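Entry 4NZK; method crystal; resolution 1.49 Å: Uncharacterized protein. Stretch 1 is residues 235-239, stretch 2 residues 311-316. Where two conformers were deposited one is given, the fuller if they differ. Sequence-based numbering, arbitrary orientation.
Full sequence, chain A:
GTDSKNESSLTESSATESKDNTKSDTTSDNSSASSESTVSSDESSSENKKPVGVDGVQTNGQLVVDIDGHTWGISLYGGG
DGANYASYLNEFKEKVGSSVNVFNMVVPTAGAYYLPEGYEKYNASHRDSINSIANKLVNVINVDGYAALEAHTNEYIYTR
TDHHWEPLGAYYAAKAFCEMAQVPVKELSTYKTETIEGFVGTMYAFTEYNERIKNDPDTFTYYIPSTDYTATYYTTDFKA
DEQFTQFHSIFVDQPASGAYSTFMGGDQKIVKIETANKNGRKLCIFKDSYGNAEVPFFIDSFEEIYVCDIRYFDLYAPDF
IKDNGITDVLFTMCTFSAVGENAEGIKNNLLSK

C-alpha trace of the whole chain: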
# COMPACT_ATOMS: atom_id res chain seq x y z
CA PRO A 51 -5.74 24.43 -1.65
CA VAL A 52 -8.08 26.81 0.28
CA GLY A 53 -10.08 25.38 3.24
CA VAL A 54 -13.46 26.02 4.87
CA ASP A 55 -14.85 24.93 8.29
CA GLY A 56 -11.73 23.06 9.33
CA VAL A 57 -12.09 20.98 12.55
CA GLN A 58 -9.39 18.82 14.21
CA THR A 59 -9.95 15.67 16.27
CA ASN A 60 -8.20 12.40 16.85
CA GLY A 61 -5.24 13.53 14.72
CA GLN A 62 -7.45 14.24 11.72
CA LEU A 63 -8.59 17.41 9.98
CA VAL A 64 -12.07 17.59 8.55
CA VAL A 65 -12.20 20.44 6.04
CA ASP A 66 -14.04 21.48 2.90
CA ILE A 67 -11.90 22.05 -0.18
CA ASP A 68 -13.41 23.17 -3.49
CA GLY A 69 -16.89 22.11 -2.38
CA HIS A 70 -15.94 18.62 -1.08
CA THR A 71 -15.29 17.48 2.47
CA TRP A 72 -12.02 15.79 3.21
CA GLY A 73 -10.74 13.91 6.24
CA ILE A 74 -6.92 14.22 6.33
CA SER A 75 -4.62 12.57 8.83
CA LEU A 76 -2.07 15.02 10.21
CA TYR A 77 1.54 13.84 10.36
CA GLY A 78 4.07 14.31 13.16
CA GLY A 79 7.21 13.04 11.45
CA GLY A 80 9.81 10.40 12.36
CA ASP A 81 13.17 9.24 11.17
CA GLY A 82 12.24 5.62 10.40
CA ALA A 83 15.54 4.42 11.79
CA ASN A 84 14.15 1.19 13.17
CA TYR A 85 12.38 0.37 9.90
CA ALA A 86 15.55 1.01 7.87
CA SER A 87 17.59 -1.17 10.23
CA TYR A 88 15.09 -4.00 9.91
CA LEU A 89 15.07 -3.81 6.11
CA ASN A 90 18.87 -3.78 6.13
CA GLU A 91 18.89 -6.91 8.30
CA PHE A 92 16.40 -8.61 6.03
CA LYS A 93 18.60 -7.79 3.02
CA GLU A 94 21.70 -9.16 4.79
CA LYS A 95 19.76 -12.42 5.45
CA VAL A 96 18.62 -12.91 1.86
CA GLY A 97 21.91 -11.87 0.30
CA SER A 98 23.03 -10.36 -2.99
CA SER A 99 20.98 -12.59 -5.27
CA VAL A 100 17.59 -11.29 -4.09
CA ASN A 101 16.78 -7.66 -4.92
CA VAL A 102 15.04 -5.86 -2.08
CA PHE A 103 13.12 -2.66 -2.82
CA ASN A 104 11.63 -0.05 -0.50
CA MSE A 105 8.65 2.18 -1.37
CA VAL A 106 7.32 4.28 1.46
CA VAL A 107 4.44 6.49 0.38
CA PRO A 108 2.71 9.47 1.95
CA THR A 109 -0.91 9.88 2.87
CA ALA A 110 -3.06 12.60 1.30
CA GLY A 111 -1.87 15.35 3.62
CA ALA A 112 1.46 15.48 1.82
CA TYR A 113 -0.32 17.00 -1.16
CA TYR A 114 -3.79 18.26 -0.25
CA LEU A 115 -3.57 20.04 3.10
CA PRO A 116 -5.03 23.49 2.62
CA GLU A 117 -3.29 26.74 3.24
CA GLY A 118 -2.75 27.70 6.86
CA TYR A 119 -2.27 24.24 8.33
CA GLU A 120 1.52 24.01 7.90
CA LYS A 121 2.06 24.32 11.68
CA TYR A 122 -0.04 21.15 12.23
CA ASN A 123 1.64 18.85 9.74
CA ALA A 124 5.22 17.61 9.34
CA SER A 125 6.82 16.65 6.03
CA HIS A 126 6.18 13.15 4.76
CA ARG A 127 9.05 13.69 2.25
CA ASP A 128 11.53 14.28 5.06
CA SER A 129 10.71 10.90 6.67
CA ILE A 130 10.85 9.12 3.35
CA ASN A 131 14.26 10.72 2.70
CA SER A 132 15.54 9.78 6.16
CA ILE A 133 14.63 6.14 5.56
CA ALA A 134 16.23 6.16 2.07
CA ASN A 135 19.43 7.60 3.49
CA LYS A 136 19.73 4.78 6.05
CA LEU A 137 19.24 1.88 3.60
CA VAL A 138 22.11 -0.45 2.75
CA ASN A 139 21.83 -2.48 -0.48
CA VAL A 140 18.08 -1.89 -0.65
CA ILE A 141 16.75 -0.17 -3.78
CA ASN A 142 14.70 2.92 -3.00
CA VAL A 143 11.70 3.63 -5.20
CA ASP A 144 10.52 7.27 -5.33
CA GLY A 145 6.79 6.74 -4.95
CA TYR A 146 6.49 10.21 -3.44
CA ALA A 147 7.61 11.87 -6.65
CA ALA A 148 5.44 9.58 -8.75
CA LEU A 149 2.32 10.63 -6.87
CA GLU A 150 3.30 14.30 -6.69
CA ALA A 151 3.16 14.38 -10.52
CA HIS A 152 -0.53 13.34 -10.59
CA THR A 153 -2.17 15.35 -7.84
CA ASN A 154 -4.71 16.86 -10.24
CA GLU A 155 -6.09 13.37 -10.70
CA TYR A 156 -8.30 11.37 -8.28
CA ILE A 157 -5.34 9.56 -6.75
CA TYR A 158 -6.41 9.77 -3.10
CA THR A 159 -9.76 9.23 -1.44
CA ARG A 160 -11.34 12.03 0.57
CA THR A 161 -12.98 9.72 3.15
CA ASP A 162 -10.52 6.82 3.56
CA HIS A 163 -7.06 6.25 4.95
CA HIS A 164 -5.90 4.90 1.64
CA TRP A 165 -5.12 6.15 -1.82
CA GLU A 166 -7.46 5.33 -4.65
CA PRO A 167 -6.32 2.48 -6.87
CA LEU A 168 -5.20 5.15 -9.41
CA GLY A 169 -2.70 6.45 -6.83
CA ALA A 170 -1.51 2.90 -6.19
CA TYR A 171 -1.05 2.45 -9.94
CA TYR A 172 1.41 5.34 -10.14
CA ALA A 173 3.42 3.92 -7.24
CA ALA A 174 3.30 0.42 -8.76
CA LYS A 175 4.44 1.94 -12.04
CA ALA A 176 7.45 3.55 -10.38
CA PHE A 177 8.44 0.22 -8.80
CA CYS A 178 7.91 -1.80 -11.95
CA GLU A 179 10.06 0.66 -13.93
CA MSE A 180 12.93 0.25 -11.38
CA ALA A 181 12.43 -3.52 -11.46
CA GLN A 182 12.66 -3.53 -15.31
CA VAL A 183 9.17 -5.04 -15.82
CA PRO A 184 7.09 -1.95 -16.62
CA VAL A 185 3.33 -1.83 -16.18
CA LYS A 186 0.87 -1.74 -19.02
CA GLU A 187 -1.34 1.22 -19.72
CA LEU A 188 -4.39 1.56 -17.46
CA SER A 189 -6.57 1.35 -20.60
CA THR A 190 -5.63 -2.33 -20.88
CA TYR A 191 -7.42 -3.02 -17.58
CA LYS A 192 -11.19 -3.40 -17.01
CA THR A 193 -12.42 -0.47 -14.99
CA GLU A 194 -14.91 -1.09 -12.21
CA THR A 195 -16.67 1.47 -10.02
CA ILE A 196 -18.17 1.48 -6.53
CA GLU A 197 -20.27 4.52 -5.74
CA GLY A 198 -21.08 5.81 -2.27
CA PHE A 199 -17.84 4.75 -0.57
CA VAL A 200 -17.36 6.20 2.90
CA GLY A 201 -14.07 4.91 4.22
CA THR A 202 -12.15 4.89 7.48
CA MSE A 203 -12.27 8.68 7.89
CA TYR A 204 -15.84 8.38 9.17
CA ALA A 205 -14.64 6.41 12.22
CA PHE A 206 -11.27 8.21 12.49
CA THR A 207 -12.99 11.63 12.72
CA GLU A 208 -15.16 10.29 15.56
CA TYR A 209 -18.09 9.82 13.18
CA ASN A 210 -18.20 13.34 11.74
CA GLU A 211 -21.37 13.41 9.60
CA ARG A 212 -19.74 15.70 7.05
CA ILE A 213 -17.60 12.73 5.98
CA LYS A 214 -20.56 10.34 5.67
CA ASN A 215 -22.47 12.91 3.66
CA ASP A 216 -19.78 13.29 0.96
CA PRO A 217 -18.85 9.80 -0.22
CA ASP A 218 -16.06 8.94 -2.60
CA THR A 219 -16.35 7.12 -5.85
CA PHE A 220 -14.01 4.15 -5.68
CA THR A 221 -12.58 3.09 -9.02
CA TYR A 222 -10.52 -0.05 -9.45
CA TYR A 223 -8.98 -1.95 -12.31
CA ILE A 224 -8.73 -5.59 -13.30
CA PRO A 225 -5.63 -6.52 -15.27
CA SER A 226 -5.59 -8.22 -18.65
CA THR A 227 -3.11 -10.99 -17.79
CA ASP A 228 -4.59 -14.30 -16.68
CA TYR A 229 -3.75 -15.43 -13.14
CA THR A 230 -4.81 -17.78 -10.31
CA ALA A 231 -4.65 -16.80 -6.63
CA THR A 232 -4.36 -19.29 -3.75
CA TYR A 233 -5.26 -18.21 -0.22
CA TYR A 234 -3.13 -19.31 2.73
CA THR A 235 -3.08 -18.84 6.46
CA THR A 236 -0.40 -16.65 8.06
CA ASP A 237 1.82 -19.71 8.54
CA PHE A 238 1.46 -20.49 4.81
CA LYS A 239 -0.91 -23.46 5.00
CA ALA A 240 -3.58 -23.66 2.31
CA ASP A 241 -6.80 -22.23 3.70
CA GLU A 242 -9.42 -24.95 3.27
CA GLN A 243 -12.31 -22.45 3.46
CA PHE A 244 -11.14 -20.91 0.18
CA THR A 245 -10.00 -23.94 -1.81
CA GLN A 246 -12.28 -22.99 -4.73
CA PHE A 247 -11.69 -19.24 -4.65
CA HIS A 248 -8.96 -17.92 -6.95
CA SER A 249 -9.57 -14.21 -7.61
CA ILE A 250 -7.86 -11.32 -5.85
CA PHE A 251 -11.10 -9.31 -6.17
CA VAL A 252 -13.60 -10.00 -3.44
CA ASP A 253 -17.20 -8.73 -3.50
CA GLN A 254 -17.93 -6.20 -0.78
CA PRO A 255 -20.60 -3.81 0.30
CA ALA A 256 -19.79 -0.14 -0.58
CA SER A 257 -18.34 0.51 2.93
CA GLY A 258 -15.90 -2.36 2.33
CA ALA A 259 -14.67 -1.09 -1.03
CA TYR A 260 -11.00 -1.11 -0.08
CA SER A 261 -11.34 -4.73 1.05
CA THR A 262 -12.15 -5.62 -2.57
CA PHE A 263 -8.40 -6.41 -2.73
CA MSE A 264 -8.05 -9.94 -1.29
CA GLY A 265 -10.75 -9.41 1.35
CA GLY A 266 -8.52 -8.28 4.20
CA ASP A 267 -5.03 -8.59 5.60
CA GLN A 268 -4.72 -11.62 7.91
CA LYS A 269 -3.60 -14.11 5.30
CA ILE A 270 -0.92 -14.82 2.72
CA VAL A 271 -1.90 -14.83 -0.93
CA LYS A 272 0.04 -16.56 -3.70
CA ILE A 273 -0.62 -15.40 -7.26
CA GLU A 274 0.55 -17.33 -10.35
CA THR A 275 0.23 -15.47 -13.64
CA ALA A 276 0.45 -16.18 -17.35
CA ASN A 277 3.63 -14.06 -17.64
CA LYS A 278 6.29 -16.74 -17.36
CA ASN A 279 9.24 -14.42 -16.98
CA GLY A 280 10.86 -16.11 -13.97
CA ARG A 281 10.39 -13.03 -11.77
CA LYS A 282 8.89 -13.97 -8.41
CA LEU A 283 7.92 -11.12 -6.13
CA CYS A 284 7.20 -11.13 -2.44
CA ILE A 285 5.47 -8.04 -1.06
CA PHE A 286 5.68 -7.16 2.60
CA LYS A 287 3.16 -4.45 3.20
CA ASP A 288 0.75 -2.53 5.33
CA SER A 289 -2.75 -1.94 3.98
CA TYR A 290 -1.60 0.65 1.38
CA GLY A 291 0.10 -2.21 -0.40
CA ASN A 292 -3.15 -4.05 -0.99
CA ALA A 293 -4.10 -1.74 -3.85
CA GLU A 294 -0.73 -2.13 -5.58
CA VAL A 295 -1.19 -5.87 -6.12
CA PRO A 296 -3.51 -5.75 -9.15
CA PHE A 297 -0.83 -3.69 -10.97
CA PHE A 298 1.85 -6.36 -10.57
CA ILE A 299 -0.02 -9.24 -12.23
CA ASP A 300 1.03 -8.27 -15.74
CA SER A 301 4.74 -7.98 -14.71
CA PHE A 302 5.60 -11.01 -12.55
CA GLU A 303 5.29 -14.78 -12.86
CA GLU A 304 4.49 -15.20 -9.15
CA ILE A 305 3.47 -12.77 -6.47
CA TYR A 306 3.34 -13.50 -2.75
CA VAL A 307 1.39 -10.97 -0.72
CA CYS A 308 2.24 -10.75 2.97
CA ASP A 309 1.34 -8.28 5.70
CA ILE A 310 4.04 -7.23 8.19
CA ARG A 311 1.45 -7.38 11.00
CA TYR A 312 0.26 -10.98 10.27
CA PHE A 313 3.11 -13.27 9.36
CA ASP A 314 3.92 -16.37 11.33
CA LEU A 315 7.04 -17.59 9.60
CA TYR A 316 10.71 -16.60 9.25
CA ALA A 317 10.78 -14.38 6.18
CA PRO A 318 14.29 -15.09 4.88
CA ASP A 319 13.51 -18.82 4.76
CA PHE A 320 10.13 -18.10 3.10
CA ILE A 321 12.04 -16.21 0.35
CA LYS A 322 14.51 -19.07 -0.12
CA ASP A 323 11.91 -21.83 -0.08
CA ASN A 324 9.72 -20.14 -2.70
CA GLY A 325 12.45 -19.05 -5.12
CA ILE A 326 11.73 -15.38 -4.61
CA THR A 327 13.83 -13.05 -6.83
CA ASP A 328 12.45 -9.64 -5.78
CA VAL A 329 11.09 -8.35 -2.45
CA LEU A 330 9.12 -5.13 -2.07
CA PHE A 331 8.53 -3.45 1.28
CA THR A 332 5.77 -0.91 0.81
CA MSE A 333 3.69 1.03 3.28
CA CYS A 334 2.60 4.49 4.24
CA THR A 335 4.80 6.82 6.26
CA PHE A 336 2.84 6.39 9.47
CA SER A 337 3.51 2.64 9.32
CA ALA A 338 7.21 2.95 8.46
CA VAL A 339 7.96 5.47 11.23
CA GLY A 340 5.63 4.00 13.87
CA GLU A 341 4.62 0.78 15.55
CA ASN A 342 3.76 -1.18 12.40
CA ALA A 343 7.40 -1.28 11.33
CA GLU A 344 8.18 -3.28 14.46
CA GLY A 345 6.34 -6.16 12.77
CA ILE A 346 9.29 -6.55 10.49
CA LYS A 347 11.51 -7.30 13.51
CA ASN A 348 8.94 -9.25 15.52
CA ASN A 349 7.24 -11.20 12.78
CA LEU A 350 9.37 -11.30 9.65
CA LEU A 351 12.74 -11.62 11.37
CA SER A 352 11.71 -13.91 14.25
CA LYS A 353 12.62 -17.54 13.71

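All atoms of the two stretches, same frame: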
# COMPACT_ATOMS: atom_id res chain seq x y z
N THR A 235 -3.10 -19.38 5.14
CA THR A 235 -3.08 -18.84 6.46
C THR A 235 -1.76 -18.08 6.63
O THR A 235 -0.87 -18.15 5.78
CB THR A 235 -3.09 -19.95 7.51
OG1 THR A 235 -1.93 -20.78 7.34
CG2 THR A 235 -4.29 -20.77 7.35
N THR A 236 -1.61 -17.44 7.78
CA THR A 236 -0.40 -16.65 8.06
C THR A 236 0.85 -17.49 8.35
O THR A 236 1.98 -16.95 8.41
CB THR A 236 -0.65 -15.62 9.15
OG1 THR A 236 -1.08 -16.28 10.34
CG2 THR A 236 -1.69 -14.61 8.70
N ASP A 237 0.68 -18.80 8.50
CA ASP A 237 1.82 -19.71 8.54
C ASP A 237 1.95 -20.52 7.22
O ASP A 237 2.59 -21.57 7.18
CB ASP A 237 1.78 -20.62 9.77
CG ASP A 237 0.55 -21.44 9.86
OD1 ASP A 237 -0.40 -21.25 9.09
OD2 ASP A 237 0.53 -22.31 10.74
N PHE A 238 1.37 -19.97 6.16
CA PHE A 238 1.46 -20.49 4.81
C PHE A 238 0.97 -21.94 4.65
O PHE A 238 1.66 -22.79 4.10
CB PHE A 238 2.88 -20.34 4.27
CG PHE A 238 2.96 -20.35 2.77
CD1 PHE A 238 2.22 -19.46 2.02
CD2 PHE A 238 3.81 -21.23 2.09
CE1 PHE A 238 2.28 -19.44 0.65
CE2 PHE A 238 3.87 -21.21 0.70
CZ PHE A 238 3.11 -20.32 -0.01
N LYS A 239 -0.21 -22.20 5.22
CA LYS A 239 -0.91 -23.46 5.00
C LYS A 239 -2.14 -23.10 4.18
O LYS A 239 -2.79 -22.09 4.42
CB LYS A 239 -1.31 -24.11 6.33
CG LYS A 239 -0.19 -24.28 7.35
CD LYS A 239 1.01 -25.06 6.82
CE LYS A 239 2.03 -25.24 7.95
NZ LYS A 239 3.33 -25.77 7.47
N ARG A 311 2.14 -7.19 9.73
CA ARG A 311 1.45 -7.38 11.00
C ARG A 311 1.01 -8.84 11.28
O ARG A 311 0.80 -9.20 12.43
CB ARG A 311 0.21 -6.48 11.05
CG ARG A 311 0.56 -5.00 10.95
CD ARG A 311 -0.65 -4.17 10.57
NE ARG A 311 -1.06 -4.36 9.17
CZ ARG A 311 -2.21 -3.91 8.68
NH1 ARG A 311 -3.05 -3.23 9.48
NH2 ARG A 311 -2.54 -4.13 7.40
N TYR A 312 0.90 -9.65 10.22
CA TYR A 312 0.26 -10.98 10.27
C TYR A 312 1.10 -11.98 9.47
O TYR A 312 0.78 -12.36 8.33
CB TYR A 312 -1.14 -10.93 9.67
CG TYR A 312 -1.98 -9.79 10.18
CD1 TYR A 312 -2.39 -9.75 11.47
CD2 TYR A 312 -2.31 -8.74 9.36
CE1 TYR A 312 -3.16 -8.70 11.92
CE2 TYR A 312 -3.07 -7.66 9.80
CZ TYR A 312 -3.49 -7.65 11.09
OH TYR A 312 -4.23 -6.60 11.58
N PHE A 313 2.17 -12.42 10.06
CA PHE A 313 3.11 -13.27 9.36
C PHE A 313 3.75 -14.13 10.40
O PHE A 313 4.47 -13.64 11.26
CB PHE A 313 4.15 -12.43 8.65
CG PHE A 313 5.06 -13.23 7.74
CD1 PHE A 313 4.63 -13.57 6.45
CD2 PHE A 313 6.33 -13.59 8.12
CE1 PHE A 313 5.44 -14.28 5.60
CE2 PHE A 313 7.14 -14.32 7.27
CZ PHE A 313 6.70 -14.64 5.99
N ASP A 314 3.49 -15.43 10.30
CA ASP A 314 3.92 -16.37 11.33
C ASP A 314 4.99 -17.34 10.89
O ASP A 314 4.97 -18.52 11.24
CB ASP A 314 2.68 -17.10 11.84
CG ASP A 314 1.79 -16.20 12.65
OD1 ASP A 314 2.28 -15.64 13.67
OD2 ASP A 314 0.61 -16.02 12.26
N LEU A 315 5.91 -16.85 10.09
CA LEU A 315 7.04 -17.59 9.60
C LEU A 315 8.30 -16.75 9.74
O LEU A 315 8.27 -15.62 10.19
CB LEU A 315 6.81 -17.93 8.14
CG LEU A 315 5.68 -18.85 7.76
CD1 LEU A 315 5.66 -18.99 6.25
CD2 LEU A 315 5.84 -20.20 8.43
N TYR A 316 9.43 -17.32 9.31
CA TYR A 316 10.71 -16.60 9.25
C TYR A 316 10.93 -16.18 7.79
O TYR A 316 11.16 -16.99 6.91
CB TYR A 316 11.83 -17.48 9.77
CG TYR A 316 13.21 -16.85 9.68
CD1 TYR A 316 13.50 -15.64 10.32
CD2 TYR A 316 14.24 -17.47 8.99
CE1 TYR A 316 14.77 -15.06 10.27
CE2 TYR A 316 15.51 -16.91 8.92
CZ TYR A 316 15.78 -15.71 9.57
OH TYR A 316 17.02 -15.16 9.50

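This is a small contact between two loop segments, pinned by a pair of hydrogen bonds between T236 and D314 and flanked by apolar packing around L315. The two stretches bury 279 Å² in total, and the nearest CA pairs are T236 CA with F313 CA at 5.0 Å and D237 CA with D314 CA at 4.8 Å.

The polar part of the contact uses both the backbone and the side chain of T236. The amide N of D314 donates to T236 O at 2.9 Å, with an N-H...O angle of 159°, close enough to linear for a well-formed bond. The T236 hydroxyl OG1 in turn donates to D314 OD2 at 2.6 Å. Both side chains leave their CA atoms toward the opposing stretch, and with chi1 of T236 at 58° (p) and of D314 at -71° (m), hydroxyl and carboxylate meet. The T236 methyl CG2 lies 3.4 Å from Y312 O and 3.8 Å from Y312 CB, so this residue also packs against the backbone and side-chain base of Y312.

The apolar packing is between L315 CD1 and F238 CB, 3.7 Å apart. L315 CD2 makes a van der Waals contact with a carbonyl, lying 3.7 Å from D237 O. The F238 ring takes little part, since its side chain ends leading away.

Stretch 1 also carries a set of internal hydrogen bonds. A type I turn runs from T235 to F238, closed by F238 N donating to T235 O at 2.9 Å, and T235 N donates to K239 O at 2.8 Å. T235 OG1 accepts from K239 N at 3.1 Å and donates to D237 OD1 at a very short 2.4 Å. The D237 carboxylate is thus engaged within its own loop, and the closest approach of D237 to D314 is D237 CB to D314 O at 4.1 Å, with D237 CB to D314 CB at 4.2 Å.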